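PDB 3PZF: serpin 2 from Anopheles gambiae, which inhibits clip-domain serine proteases, including CLIPB9, that activate phenoloxidase, and so restrains melanization in the mosquito hemolymph. Local coordinates for residues I339-E343 with L344-A348; F292-L296 with N297-Q301; F46-K49 with I50-L54; E165-T168 with P169-E173; V303-R306 with E307-S310. All blocks are in the same frame, centred on the assembly; numbering follows the deposited sequence.

Interaction 1: residues I339-E343 with L344-A348; sequences ITINE and LGSEA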
loop_
_atom_site.group_PDB
_atom_site.type_symbol
_atom_site.label_atom_id
_atom_site.label_comp_id
_atom_site.label_asym_id
_atom_site.label_seq_id
_atom_site.Cartn_x
_atom_site.Cartn_y
_atom_site.Cartn_z
ATOM N N ILE A 339 -9.469 -2.855 -0.605
ATOM C CA ILE A 339 -9.852 -1.434 -0.561
ATOM C C ILE A 339 -11.292 -1.374 -1.034
ATOM O O ILE A 339 -11.690 -2.124 -1.917
ATOM C CB ILE A 339 -8.966 -0.570 -1.458
ATOM C CG1 ILE A 339 -9.256 0.944 -1.266
ATOM C CG2 ILE A 339 -9.095 -1.010 -2.928
ATOM C CD1 ILE A 339 -8.878 1.513 0.146
ATOM N N THR A 340 -12.057 -0.487 -0.407
ATOM C CA THR A 340 -13.443 -0.210 -0.779
ATOM C C THR A 340 -13.625 1.289 -0.738
ATOM O O THR A 340 -13.085 1.952 0.150
ATOM C CB THR A 340 -14.386 -0.822 0.244
ATOM O OG1 THR A 340 -14.148 -2.240 0.325
ATOM C CG2 THR A 340 -15.870 -0.549 -0.144
ATOM N N ILE A 341 -14.325 1.863 -1.710
ATOM C CA ILE A 341 -14.874 3.196 -1.486
ATOM C C ILE A 341 -16.369 3.167 -1.819
ATOM O O ILE A 341 -16.804 2.546 -2.807
ATOM C CB ILE A 341 -14.160 4.375 -2.274
ATOM C CG1 ILE A 341 -14.393 4.274 -3.790
ATOM C CG2 ILE A 341 -12.642 4.442 -1.907
ATOM C CD1 ILE A 341 -13.858 5.474 -4.590
ATOM N N ASN A 342 -17.146 3.823 -0.963
ATOM C CA ASN A 342 -18.539 4.125 -1.260
ATOM C C ASN A 342 -18.912 5.548 -0.803
ATOM O O ASN A 342 -18.031 6.374 -0.562
ATOM C CB ASN A 342 -19.464 3.063 -0.645
ATOM C CG ASN A 342 -19.481 3.092 0.865
ATOM O OD1 ASN A 342 -18.881 3.949 1.490
ATOM N ND2 ASN A 342 -20.222 2.159 1.461
ATOM N N GLU A 343 -20.203 5.848 -0.684
ATOM C CA GLU A 343 -20.625 7.212 -0.344
ATOM C C GLU A 343 -20.138 7.676 1.018
ATOM O O GLU A 343 -20.006 8.863 1.260
ATOM C CB GLU A 343 -22.145 7.293 -0.333
ATOM C CG GLU A 343 -22.765 7.137 -1.723
ATOM C CD GLU A 343 -23.013 5.687 -2.115
ATOM O OE1 GLU A 343 -22.616 4.736 -1.387
ATOM O OE2 GLU A 343 -23.618 5.501 -3.176
ATOM N N LEU A 344 -19.932 6.741 1.931
ATOM C CA LEU A 344 -19.629 7.116 3.299
ATOM C C LEU A 344 -18.146 7.056 3.594
ATOM O O LEU A 344 -17.693 7.673 4.564
ATOM C CB LEU A 344 -20.362 6.209 4.282
ATOM C CG LEU A 344 -21.880 6.198 4.096
ATOM C CD1 LEU A 344 -22.517 5.378 5.206
ATOM C CD2 LEU A 344 -22.425 7.632 4.077
ATOM N N GLY A 345 -17.382 6.309 2.801
ATOM C CA GLY A 345 -15.950 6.200 3.062
ATOM C C GLY A 345 -15.390 4.856 2.625
ATOM O O GLY A 345 -15.711 4.395 1.547
ATOM N N SER A 346 -14.560 4.233 3.459
ATOM C CA SER A 346 -13.949 2.950 3.124
ATOM C C SER A 346 -14.273 1.936 4.216
ATOM O O SER A 346 -13.972 2.165 5.386
ATOM C CB SER A 346 -12.436 3.112 2.976
ATOM O OG SER A 346 -12.137 3.956 1.878
ATOM N N GLU A 347 -14.905 0.835 3.832
ATOM C CA GLU A 347 -15.465 -0.126 4.794
ATOM C C GLU A 347 -16.421 0.584 5.750
ATOM O O GLU A 347 -16.508 0.219 6.935
ATOM C CB GLU A 347 -14.369 -0.820 5.630
ATOM C CG GLU A 347 -13.093 -1.193 4.868
ATOM C CD GLU A 347 -13.346 -2.226 3.767
ATOM O OE1 GLU A 347 -12.435 -2.471 2.933
ATOM O OE2 GLU A 347 -14.454 -2.796 3.752
ATOM N N ALA A 348 -17.127 1.601 5.241
ATOM C CA ALA A 348 -18.011 2.437 6.046
ATOM C C ALA A 348 -19.460 2.163 5.678
ATOM O O ALA A 348 -19.811 2.205 4.498
ATOM C CB ALA A 348 -17.690 3.943 5.783
HETATM O O HOH W 1 -10.927 -0.380 2.699
#

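Interaction 2: residues F292-L296 with N297-Q301; sequences FSEQL and NEPLQ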
loop_
_atom_site.group_PDB
_atom_site.type_symbol
_atom_site.label_atom_id
_atom_site.label_comp_id
_atom_site.label_asym_id
_atom_site.label_seq_id
_atom_site.Cartn_x
_atom_site.Cartn_y
_atom_site.Cartn_z
ATOM N N PHE A 292 -6.159 -7.381 -3.765
ATOM C CA PHE A 292 -5.066 -7.592 -4.692
ATOM C C PHE A 292 -3.954 -8.221 -3.867
ATOM O O PHE A 292 -3.611 -7.713 -2.798
ATOM C CB PHE A 292 -4.568 -6.277 -5.314
ATOM C CG PHE A 292 -3.476 -6.486 -6.327
ATOM C CD1 PHE A 292 -3.775 -6.929 -7.609
ATOM C CD2 PHE A 292 -2.135 -6.312 -5.978
ATOM C CE1 PHE A 292 -2.766 -7.156 -8.542
ATOM C CE2 PHE A 292 -1.120 -6.544 -6.908
ATOM C CZ PHE A 292 -1.448 -6.960 -8.196
ATOM N N SER A 293 -3.470 -9.360 -4.330
ATOM C CA SER A 293 -2.440 -10.121 -3.630
ATOM C C SER A 293 -1.302 -10.360 -4.608
ATOM O O SER A 293 -1.546 -10.565 -5.799
ATOM C CB SER A 293 -3.021 -11.460 -3.173
ATOM O OG SER A 293 -2.158 -12.104 -2.263
ATOM N N GLU A 294 -0.066 -10.367 -4.133
ATOM C CA GLU A 294 1.056 -10.626 -5.023
ATOM C C GLU A 294 2.259 -11.162 -4.251
ATOM O O GLU A 294 2.489 -10.784 -3.104
ATOM C CB GLU A 294 1.471 -9.360 -5.781
ATOM C CG GLU A 294 2.579 -9.617 -6.804
ATOM C CD GLU A 294 2.749 -8.500 -7.805
ATOM O OE1 GLU A 294 2.569 -7.324 -7.419
ATOM O OE2 GLU A 294 3.061 -8.793 -8.980
ATOM N N GLN A 295 3.022 -12.018 -4.905
ATOM C CA GLN A 295 4.291 -12.436 -4.342
ATOM C C GLN A 295 5.281 -11.375 -4.826
ATOM O O GLN A 295 5.332 -11.073 -6.028
ATOM C CB GLN A 295 4.656 -13.826 -4.851
ATOM C CG GLN A 295 6.040 -14.246 -4.456
ATOM C CD GLN A 295 6.345 -15.646 -4.978
ATOM O OE1 GLN A 295 5.516 -16.552 -4.870
ATOM N NE2 GLN A 295 7.516 -15.814 -5.570
ATOM N N LEU A 296 6.037 -10.794 -3.894
ATOM C CA LEU A 296 6.822 -9.587 -4.176
ATOM C C LEU A 296 8.230 -9.911 -4.679
ATOM O O LEU A 296 8.926 -9.004 -5.117
ATOM C CB LEU A 296 6.916 -8.688 -2.935
ATOM C CG LEU A 296 5.582 -8.221 -2.327
ATOM C CD1 LEU A 296 5.841 -7.174 -1.200
ATOM C CD2 LEU A 296 4.654 -7.608 -3.420
ATOM N N ASN A 297 8.634 -11.184 -4.653
ATOM C CA ASN A 297 9.981 -11.552 -5.124
ATOM C C ASN A 297 10.281 -10.942 -6.503
ATOM O O ASN A 297 11.286 -10.245 -6.694
ATOM C CB ASN A 297 10.171 -13.080 -5.216
ATOM C CG ASN A 297 10.047 -13.780 -3.870
ATOM O OD1 ASN A 297 9.195 -13.432 -3.062
ATOM N ND2 ASN A 297 10.900 -14.792 -3.628
ATOM N N GLU A 298 9.408 -11.215 -7.466
ATOM C CA GLU A 298 9.685 -10.854 -8.849
ATOM C C GLU A 298 9.749 -9.330 -9.041
ATOM O O GLU A 298 10.733 -8.813 -9.576
ATOM C CB GLU A 298 8.652 -11.503 -9.773
ATOM C CG GLU A 298 8.502 -10.836 -11.144
ATOM C CD GLU A 298 9.756 -10.943 -12.002
ATOM O OE1 GLU A 298 10.807 -11.382 -11.482
ATOM O OE2 GLU A 298 9.682 -10.589 -13.200
ATOM N N PRO A 299 8.716 -8.597 -8.593
ATOM C CA PRO A 299 8.804 -7.135 -8.749
ATOM C C PRO A 299 9.967 -6.497 -7.986
ATOM O O PRO A 299 10.535 -5.525 -8.480
ATOM C CB PRO A 299 7.460 -6.628 -8.204
ATOM C CG PRO A 299 6.880 -7.746 -7.432
ATOM C CD PRO A 299 7.404 -9.015 -8.077
ATOM N N LEU A 300 10.312 -7.010 -6.805
ATOM C CA LEU A 300 11.452 -6.469 -6.087
ATOM C C LEU A 300 12.714 -6.676 -6.921
ATOM O O LEU A 300 13.534 -5.768 -7.038
ATOM C CB LEU A 300 11.597 -7.107 -4.702
ATOM C CG LEU A 300 10.574 -6.616 -3.658
ATOM C CD1 LEU A 300 10.591 -7.539 -2.417
ATOM C CD2 LEU A 300 10.808 -5.147 -3.236
ATOM N N GLN A 301 12.844 -7.852 -7.529
ATOM C CA GLN A 301 14.010 -8.162 -8.351
ATOM C C GLN A 301 14.059 -7.217 -9.544
ATOM O O GLN A 301 15.115 -6.719 -9.912
ATOM C CB GLN A 301 13.973 -9.625 -8.808
ATOM C CG GLN A 301 14.338 -10.604 -7.678
ATOM C CD GLN A 301 14.169 -12.076 -8.038
ATOM O OE1 GLN A 301 14.840 -12.941 -7.476
ATOM N NE2 GLN A 301 13.269 -12.363 -8.963
HETATM O O HOH W 2 7.445 -13.310 -7.313
#

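Interaction 3: residues F46-K49 with I50-L54; sequences FSVK and ILLTL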
loop_
_atom_site.group_PDB
_atom_site.type_symbol
_atom_site.label_atom_id
_atom_site.label_comp_id
_atom_site.label_asym_id
_atom_site.label_seq_id
_atom_site.Cartn_x
_atom_site.Cartn_y
_atom_site.Cartn_z
ATOM N N PHE A 46 4.373 1.761 1.579
ATOM C CA PHE A 46 5.062 1.965 2.864
ATOM C C PHE A 46 5.301 0.593 3.548
ATOM O O PHE A 46 6.376 0.340 4.104
ATOM C CB PHE A 46 4.233 2.859 3.774
ATOM C CG PHE A 46 4.751 2.910 5.180
ATOM C CD1 PHE A 46 5.943 3.551 5.447
ATOM C CD2 PHE A 46 4.054 2.312 6.228
ATOM C CE1 PHE A 46 6.453 3.595 6.748
ATOM C CE2 PHE A 46 4.556 2.376 7.546
ATOM C CZ PHE A 46 5.759 3.007 7.783
ATOM N N SER A 47 4.312 -0.306 3.499
ATOM C CA SER A 47 4.475 -1.612 4.157
ATOM C C SER A 47 5.573 -2.409 3.499
ATOM O O SER A 47 6.263 -3.166 4.158
ATOM C CB SER A 47 3.153 -2.403 4.121
ATOM O OG SER A 47 2.201 -1.767 4.970
ATOM N N VAL A 48 5.746 -2.254 2.196
ATOM C CA VAL A 48 6.842 -2.942 1.523
ATOM C C VAL A 48 8.166 -2.473 2.111
ATOM O O VAL A 48 9.075 -3.280 2.315
ATOM C CB VAL A 48 6.834 -2.743 -0.002
ATOM C CG1 VAL A 48 8.043 -3.437 -0.651
ATOM C CG2 VAL A 48 5.551 -3.310 -0.602
ATOM N N LYS A 49 8.282 -1.181 2.399
ATOM C CA LYS A 49 9.541 -0.699 2.963
ATOM C C LYS A 49 9.771 -1.273 4.359
ATOM O O LYS A 49 10.906 -1.579 4.727
ATOM C CB LYS A 49 9.583 0.830 2.967
ATOM C CG LYS A 49 9.426 1.385 1.550
ATOM C CD LYS A 49 9.885 2.875 1.487
ATOM C CE LYS A 49 8.946 3.819 2.216
ATOM N NZ LYS A 49 9.313 5.281 1.905
ATOM N N ILE A 50 8.703 -1.430 5.131
ATOM C CA ILE A 50 8.815 -2.113 6.429
ATOM C C ILE A 50 9.384 -3.550 6.258
ATOM O O ILE A 50 10.251 -3.979 7.046
ATOM C CB ILE A 50 7.441 -2.204 7.157
ATOM C CG1 ILE A 50 6.918 -0.810 7.543
ATOM C CG2 ILE A 50 7.565 -3.055 8.426
ATOM C CD1 ILE A 50 7.862 -0.021 8.394
ATOM N N LEU A 51 8.885 -4.285 5.272
ATOM C CA LEU A 51 9.345 -5.666 5.024
ATOM C C LEU A 51 10.824 -5.682 4.694
ATOM O O LEU A 51 11.597 -6.513 5.186
ATOM C CB LEU A 51 8.591 -6.297 3.833
ATOM C CG LEU A 51 7.084 -6.349 4.005
ATOM C CD1 LEU A 51 6.404 -7.119 2.844
ATOM C CD2 LEU A 51 6.801 -7.011 5.344
ATOM N N LEU A 52 11.210 -4.773 3.819
ATOM C CA LEU A 52 12.608 -4.652 3.422
ATOM C C LEU A 52 13.490 -4.264 4.594
ATOM O O LEU A 52 14.600 -4.759 4.704
ATOM C CB LEU A 52 12.763 -3.640 2.292
ATOM C CG LEU A 52 12.074 -4.041 0.979
ATOM C CD1 LEU A 52 12.172 -2.883 -0.026
ATOM C CD2 LEU A 52 12.717 -5.312 0.434
ATOM N N THR A 53 12.993 -3.404 5.480
ATOM C CA THR A 53 13.784 -2.989 6.631
ATOM C C THR A 53 13.880 -4.153 7.619
ATOM O O THR A 53 14.933 -4.368 8.204
ATOM C CB THR A 53 13.217 -1.732 7.291
ATOM O OG1 THR A 53 13.131 -0.694 6.301
ATOM C CG2 THR A 53 14.170 -1.238 8.466
ATOM N N LEU A 54 12.829 -4.963 7.760
ATOM C CA LEU A 54 12.969 -6.162 8.642
ATOM C C LEU A 54 14.029 -7.109 8.103
ATOM O O LEU A 54 14.792 -7.716 8.856
ATOM C CB LEU A 54 11.636 -6.881 8.781
ATOM C CG LEU A 54 10.652 -6.169 9.730
ATOM C CD1 LEU A 54 9.234 -6.635 9.423
ATOM C CD2 LEU A 54 11.007 -6.407 11.232
#

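Interaction 4: residues E165-T168 with P169-E173; sequences EIVT and PDSLE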
loop_
_atom_site.group_PDB
_atom_site.type_symbol
_atom_site.label_atom_id
_atom_site.label_comp_id
_atom_site.label_asym_id
_atom_site.label_seq_id
_atom_site.Cartn_x
_atom_site.Cartn_y
_atom_site.Cartn_z
ATOM N N GLU A 165 -7.604 -15.020 2.924
ATOM C CA GLU A 165 -6.538 -15.937 2.548
ATOM C C GLU A 165 -5.534 -15.243 1.669
ATOM O O GLU A 165 -5.840 -14.251 0.998
ATOM C CB GLU A 165 -7.083 -17.153 1.794
ATOM C CG GLU A 165 -7.560 -16.831 0.390
ATOM C CD GLU A 165 -8.940 -16.191 0.382
ATOM O OE1 GLU A 165 -9.190 -15.279 -0.447
ATOM O OE2 GLU A 165 -9.781 -16.616 1.204
ATOM N N ILE A 166 -4.332 -15.789 1.654
ATOM C CA ILE A 166 -3.279 -15.199 0.867
ATOM C C ILE A 166 -2.390 -16.255 0.220
ATOM O O ILE A 166 -1.711 -15.969 -0.755
ATOM C CB ILE A 166 -2.458 -14.233 1.727
ATOM C CG1 ILE A 166 -1.517 -13.401 0.861
ATOM C CG2 ILE A 166 -1.660 -14.992 2.792
ATOM C CD1 ILE A 166 -0.929 -12.198 1.627
ATOM N N VAL A 167 -2.405 -17.485 0.727
ATOM C CA VAL A 167 -1.569 -18.520 0.129
ATOM C C VAL A 167 -2.347 -19.826 -0.048
ATOM O O VAL A 167 -3.359 -20.053 0.599
ATOM C CB VAL A 167 -0.302 -18.829 0.976
ATOM C CG1 VAL A 167 0.605 -17.599 1.108
ATOM C CG2 VAL A 167 -0.691 -19.384 2.352
ATOM N N THR A 168 -1.877 -20.663 -0.958
ATOM C CA THR A 168 -2.375 -22.035 -1.072
ATOM C C THR A 168 -1.220 -22.964 -0.732
ATOM O O THR A 168 -0.075 -22.531 -0.734
ATOM C CB THR A 168 -2.851 -22.337 -2.503
ATOM O OG1 THR A 168 -1.737 -22.247 -3.399
ATOM C CG2 THR A 168 -3.948 -21.361 -2.932
ATOM N N PRO A 169 -1.500 -24.243 -0.438
ATOM C CA PRO A 169 -0.372 -25.152 -0.215
ATOM C C PRO A 169 0.686 -25.067 -1.330
ATOM O O PRO A 169 1.889 -25.146 -1.052
ATOM C CB PRO A 169 -1.043 -26.530 -0.185
ATOM C CG PRO A 169 -2.417 -26.243 0.367
ATOM C CD PRO A 169 -2.802 -24.899 -0.210
ATOM N N ASP A 170 0.244 -24.880 -2.570
ATOM C CA ASP A 170 1.156 -24.862 -3.714
ATOM C C ASP A 170 2.130 -23.681 -3.676
ATOM O O ASP A 170 3.267 -23.796 -4.140
ATOM C CB ASP A 170 0.362 -24.855 -5.033
ATOM C CG ASP A 170 -0.109 -26.242 -5.440
ATOM O OD1 ASP A 170 0.642 -27.215 -5.221
ATOM O OD2 ASP A 170 -1.229 -26.362 -5.982
ATOM N N SER A 171 1.690 -22.548 -3.132
ATOM C CA SER A 171 2.541 -21.362 -3.050
ATOM C C SER A 171 3.547 -21.431 -1.889
ATOM O O SER A 171 4.371 -20.532 -1.729
ATOM C CB SER A 171 1.692 -20.092 -2.950
ATOM O OG SER A 171 0.709 -20.200 -1.940
ATOM N N LEU A 172 3.478 -22.502 -1.100
ATOM C CA LEU A 172 4.410 -22.735 0.010
ATOM C C LEU A 172 5.420 -23.820 -0.353
ATOM O O LEU A 172 6.303 -24.147 0.444
ATOM C CB LEU A 172 3.650 -23.148 1.282
ATOM C CG LEU A 172 2.635 -22.108 1.792
ATOM C CD1 LEU A 172 1.950 -22.577 3.074
ATOM C CD2 LEU A 172 3.304 -20.772 2.003
ATOM N N GLU A 173 5.284 -24.384 -1.551
ATOM C CA GLU A 173 6.173 -25.457 -1.987
ATOM C C GLU A 173 7.629 -25.004 -1.935
ATOM O O GLU A 173 8.012 -24.012 -2.577
ATOM C CB GLU A 173 5.811 -25.919 -3.406
ATOM C CG GLU A 173 6.473 -27.234 -3.808
#

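Interaction 5: residues V303-R306 with E307-S310; sequences VGIR and EIFS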
loop_
_atom_site.group_PDB
_atom_site.type_symbol
_atom_site.label_atom_id
_atom_site.label_comp_id
_atom_site.label_asym_id
_atom_site.label_seq_id
_atom_site.Cartn_x
_atom_site.Cartn_y
_atom_site.Cartn_z
ATOM N N VAL A 303 13.071 -4.183 -9.740
ATOM C CA VAL A 303 13.481 -2.830 -9.398
ATOM C C VAL A 303 14.872 -2.780 -8.734
ATOM O O VAL A 303 15.267 -1.737 -8.224
ATOM C CB VAL A 303 12.448 -2.121 -8.492
ATOM C CG1 VAL A 303 11.110 -1.969 -9.213
ATOM C CG2 VAL A 303 12.290 -2.875 -7.174
ATOM N N GLY A 304 15.606 -3.893 -8.747
ATOM C CA GLY A 304 16.999 -3.891 -8.308
ATOM C C GLY A 304 17.280 -4.510 -6.947
ATOM O O GLY A 304 18.424 -4.518 -6.485
ATOM N N ILE A 305 16.245 -5.028 -6.297
ATOM C CA ILE A 305 16.414 -5.681 -5.003
ATOM C C ILE A 305 16.519 -7.193 -5.216
ATOM O O ILE A 305 15.510 -7.897 -5.294
ATOM C CB ILE A 305 15.262 -5.316 -4.057
ATOM C CG1 ILE A 305 15.213 -3.800 -3.880
ATOM C CG2 ILE A 305 15.438 -6.011 -2.705
ATOM C CD1 ILE A 305 14.083 -3.327 -3.021
ATOM N N ARG A 306 17.752 -7.683 -5.341
ATOM C CA ARG A 306 17.980 -9.030 -5.843
ATOM C C ARG A 306 18.815 -9.896 -4.896
ATOM O O ARG A 306 18.609 -11.102 -4.796
ATOM C CB ARG A 306 18.670 -8.954 -7.217
ATOM C CG ARG A 306 17.976 -7.998 -8.206
ATOM C CD ARG A 306 18.624 -8.004 -9.592
ATOM N NE ARG A 306 17.768 -8.618 -10.611
ATOM C CZ ARG A 306 17.125 -7.952 -11.573
ATOM N NH1 ARG A 306 17.230 -6.629 -11.677
ATOM N NH2 ARG A 306 16.371 -8.615 -12.446
ATOM N N GLU A 307 19.761 -9.280 -4.206
ATOM C CA GLU A 307 20.693 -10.044 -3.361
ATOM C C GLU A 307 19.988 -10.843 -2.252
ATOM O O GLU A 307 20.446 -11.920 -1.886
ATOM C CB GLU A 307 21.733 -9.111 -2.746
ATOM C CG GLU A 307 22.743 -9.813 -1.848
ATOM C CD GLU A 307 24.057 -10.119 -2.547
ATOM O OE1 GLU A 307 25.115 -9.989 -1.889
ATOM O OE2 GLU A 307 24.032 -10.486 -3.745
ATOM N N ILE A 308 18.877 -10.332 -1.723
ATOM C CA ILE A 308 18.155 -11.041 -0.652
ATOM C C ILE A 308 17.447 -12.313 -1.153
ATOM O O ILE A 308 17.002 -13.148 -0.361
ATOM C CB ILE A 308 17.125 -10.131 0.049
ATOM C CG1 ILE A 308 16.147 -9.544 -0.965
ATOM C CG2 ILE A 308 17.822 -8.993 0.794
ATOM C CD1 ILE A 308 14.950 -8.892 -0.318
ATOM N N PHE A 309 17.337 -12.465 -2.472
ATOM C CA PHE A 309 16.779 -13.688 -3.036
ATOM C C PHE A 309 17.866 -14.591 -3.614
ATOM O O PHE A 309 17.570 -15.630 -4.211
ATOM C CB PHE A 309 15.727 -13.340 -4.108
ATOM C CG PHE A 309 14.684 -12.396 -3.609
ATOM C CD1 PHE A 309 13.792 -12.796 -2.628
ATOM C CD2 PHE A 309 14.627 -11.085 -4.072
ATOM C CE1 PHE A 309 12.832 -11.907 -2.135
ATOM C CE2 PHE A 309 13.671 -10.196 -3.587
ATOM C CZ PHE A 309 12.779 -10.607 -2.617
ATOM N N SER A 310 19.126 -14.217 -3.407
ATOM C CA SER A 310 20.241 -14.937 -4.022
ATOM C C SER A 310 20.791 -16.039 -3.119
ATOM O O SER A 310 20.467 -16.106 -1.938
ATOM C CB SER A 310 21.361 -13.964 -4.389
ATOM O OG SER A 310 22.136 -13.613 -3.253
#

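Interaction 1: residues I339-E343 with L344-A348
Asn342 and Gly345 face each other across a tight two-residue hairpin. Asn342 N gives a nearly straight bond to Gly345 O (2.9 Å), while the return bond from Gly345 N to Asn342 O is weak. Glu343 and Leu344 form the type I corner, and Gly345 follows with phi 149°, where any CB would strike the preceding carbonyl oxygen. Asn342 pins the turn: with CG between its own backbone N and carbonyl carbon (chi1 68°), the amide folds back over the loop. Asn342 OD1 takes Leu344 N at 3.0 Å from above its plane, an Asx turn, and Gly345 N at 3.1 Å almost in line with CG-OD1; in the amide plane, Asn342 ND2 reaches Ala348 O at 3.1 Å. Ser346 OG donates to Thr340 O (2.8 Å) and also bonds Tyr239 OH. Thr340 OG1 donates to Glu347 OE1 at 3.1 Å, from above the carboxylate plane. Arg162 NE forms a salt bridge to that same oxygen, which probably keeps the buried carboxylate ionised. Residues 344-348 are the serpin hinge, required for binding the peptidase; Ser346 already pairs with Gly187 of strand 177-188, consistent with a partly inserted hinge, as in native antithrombin.

Interaction 2: residues F292-L296 with N297-Q301
Leu296 O receives Leu300 N at 3.0 Å in a nearly straight bond, the first turn of helix 297-302 closing on the residue after the strand. The same carbonyl lies against the ring of Pro299, whose CD is 3.3 Å from Leu296 O. Proline suits a first turn, where an N-H would have no helical carbonyl to meet. On the buried side, Leu296 CB meets Leu300 CD1 at 3.9 Å. Gln295 runs extended, CG opposite its backbone N (chi1 172°), and crosses Asn297 at a slant, Gln295 CG 3.5 Å from Asn297 OD1; the amide planes stand 63° apart, and each amide bonds outside the pair. A water accepts from Glu298 N at 2.9 Å and donates weakly to Gln295 O.

What positions these groups is the start of strand 332-341 and the residue before it. Asn297 OD1 takes Ile333 N and its ND2 gives to Ser331 O, while Gln295 OE1 accepts from Arg332 NH1. Ile333 packs on both leucines, which reach Val48, Leu51 and Leu52 of helix 45-58. The chemistry is divided: leucines bury one side of the strand-to-helix corner, amides clip it to residues 331-333, and a water serves an early helical N-H.

Interaction 3: residues F46-K49 with I50-L54
Lys49 O is gripped twice by Thr53, through N and through OG1, each at 2.9 Å and from opposite faces of the carbonyl plane. This is the intrahelical threonine bond inside helix 45-58, helix B of the serpin fold, which runs buried beneath the main sheet. Thr53 OG1 stands beside its own backbone N (chi1 -56°), which turns the hydroxyl back toward the preceding turn; a beta-branched threonine can bury its polar end while CB and CG2 remain for packing. The other i to i+4 bonds are regular: Leu52 N meets Val48 O at 3.0 Å, and Leu51 N meets Ser47 O.

Different sides of the helix face different neighbours. Val48 CG1 and Leu52 CD1 approach at 4.2 Å on the side that packs against Phe25 of helix 24-35, and Leu51 faces Thr110 of strand 105-115. The long chain of Lys49 brings NZ to a salt bridge with Asp26, whereas Ser47 OG bonds Ser44 OG. On the side toward helix 83-98, Phe46 swings its ring away from its backbone N (chi1 170°) and under Ile50. Ile50 CG1 sits over one face, 4.2 Å from the Phe46 ring centroid, and Ile50 CD1 reaches Phe46 CZ at 3.7 Å.

Interaction 4: residues E165-T168 with P169-E173
Ser171 turns back on Thr168, closing a short 3-10 turn, 169-171, in the loop that leads from helix 144-158 (helix F of the serpin fold) to strand 177-188 of the main sheet. Followed outward, Ser171 CB lies 3.7 Å from Thr168 O. The next atom, Ser171 OG, stands between its own backbone N and carbonyl carbon (chi1 50°), and this brings it to 2.7 Å from Thr168 O, to which it donates in the carbonyl plane, on a lone pair. It also brushes Val167 CB at 3.4 Å. Ser171 N donates to the same Thr168 O at 3.0 Å, but from well above the plane, so the two donors use different parts of one oxygen. Serine suits the place because its short hydroxyl reaches the carbonyl three residues back.

Pro169 starts the turn, its ring fixing phi near the 3-10 value; the join is tight, with Thr168 CB 3.4 Å from Pro169 CD. Thr168 OG1 accepts a weak bond from Ser171 N. Asn152 of helix 144-158 holds the approach by bonding Ile166 N and Val167 O, and Phe334 of strand 332-341 underlies Val167 and Ser171. On the inner side, Val167 CG2 meets Leu172 CD1 at 4.2 Å.

Interaction 5: residues V303-R306 with E307-S310
A Schellman motif ends helix 297-302, and Ile305 and Arg306 carry the chain from it into a 3-10 turn, 307-309, that closes on Arg306. Gly304 is the C-prime residue, with phi 105°, a positive value that a residue with a side chain would bear only with strain; Ile305 N returns to Leu300 O, and Gly304 N to Gln301 O. The turn itself is closed by Phe309 N, which donates to Arg306 O at 3.0 Å, the i to i+3 bond of a 3-10 turn. Ser310 repeats the pattern one step on: its N bonds Glu307 O at 3.1 Å, and its OG donates to the same Glu307 O at 2.8 Å, so that one carbonyl is gripped twice. Ser310 OG also bonds Asn312 N.

The Phe309 ring meets two unlike groups, one at its edge and one over a face. Ile305 O lies at the edge, near the ring plane, 3.4 Å from Phe309 CE2, where the ring hydrogens are slightly positive. Over one face sits Ile308 CG1. Beside it, Ile305 CG2 touches Ile308 CD1 at 3.8 Å; Ile308 takes the less usual chi1 of 56°, with CG1 between backbone N and carbonyl carbon, which directs its long branch back toward Ile305.

Glu73 OE1, at the end of helix 69-73, accepts from both Arg306 N and Glu307 N. Ile305 touches Phe25 of helix 24-35 and Leu52 of helix 45-58, Ile308 meets Ile55 and Thr70, and Phe309 lies against Asn297, Leu300 and Gln301 of the helix just ended.

Overall arrangement
From the N terminus the order is interaction 3, 4, 2, 5 and 1; each is local, interaction 3 within one helix and the others at turns or helix ends, so none nest or cross. Interaction 3, in the buried helix, is the shared neighbour: the leucines of interaction 2 and Ile305 and Ile308 of interaction 5 pack on it. Interactions 2 and 5 are successive, the helix begun at Asn297 ending in the Schellman motif before 307-310. Interaction 4 lies at the sheet's other face, where Ile166 meets Ser293. Interaction 1, about 26 Å from interaction 2 between centres, turns the chain at the far end of strand 332-341, neighbour to strand 277-295.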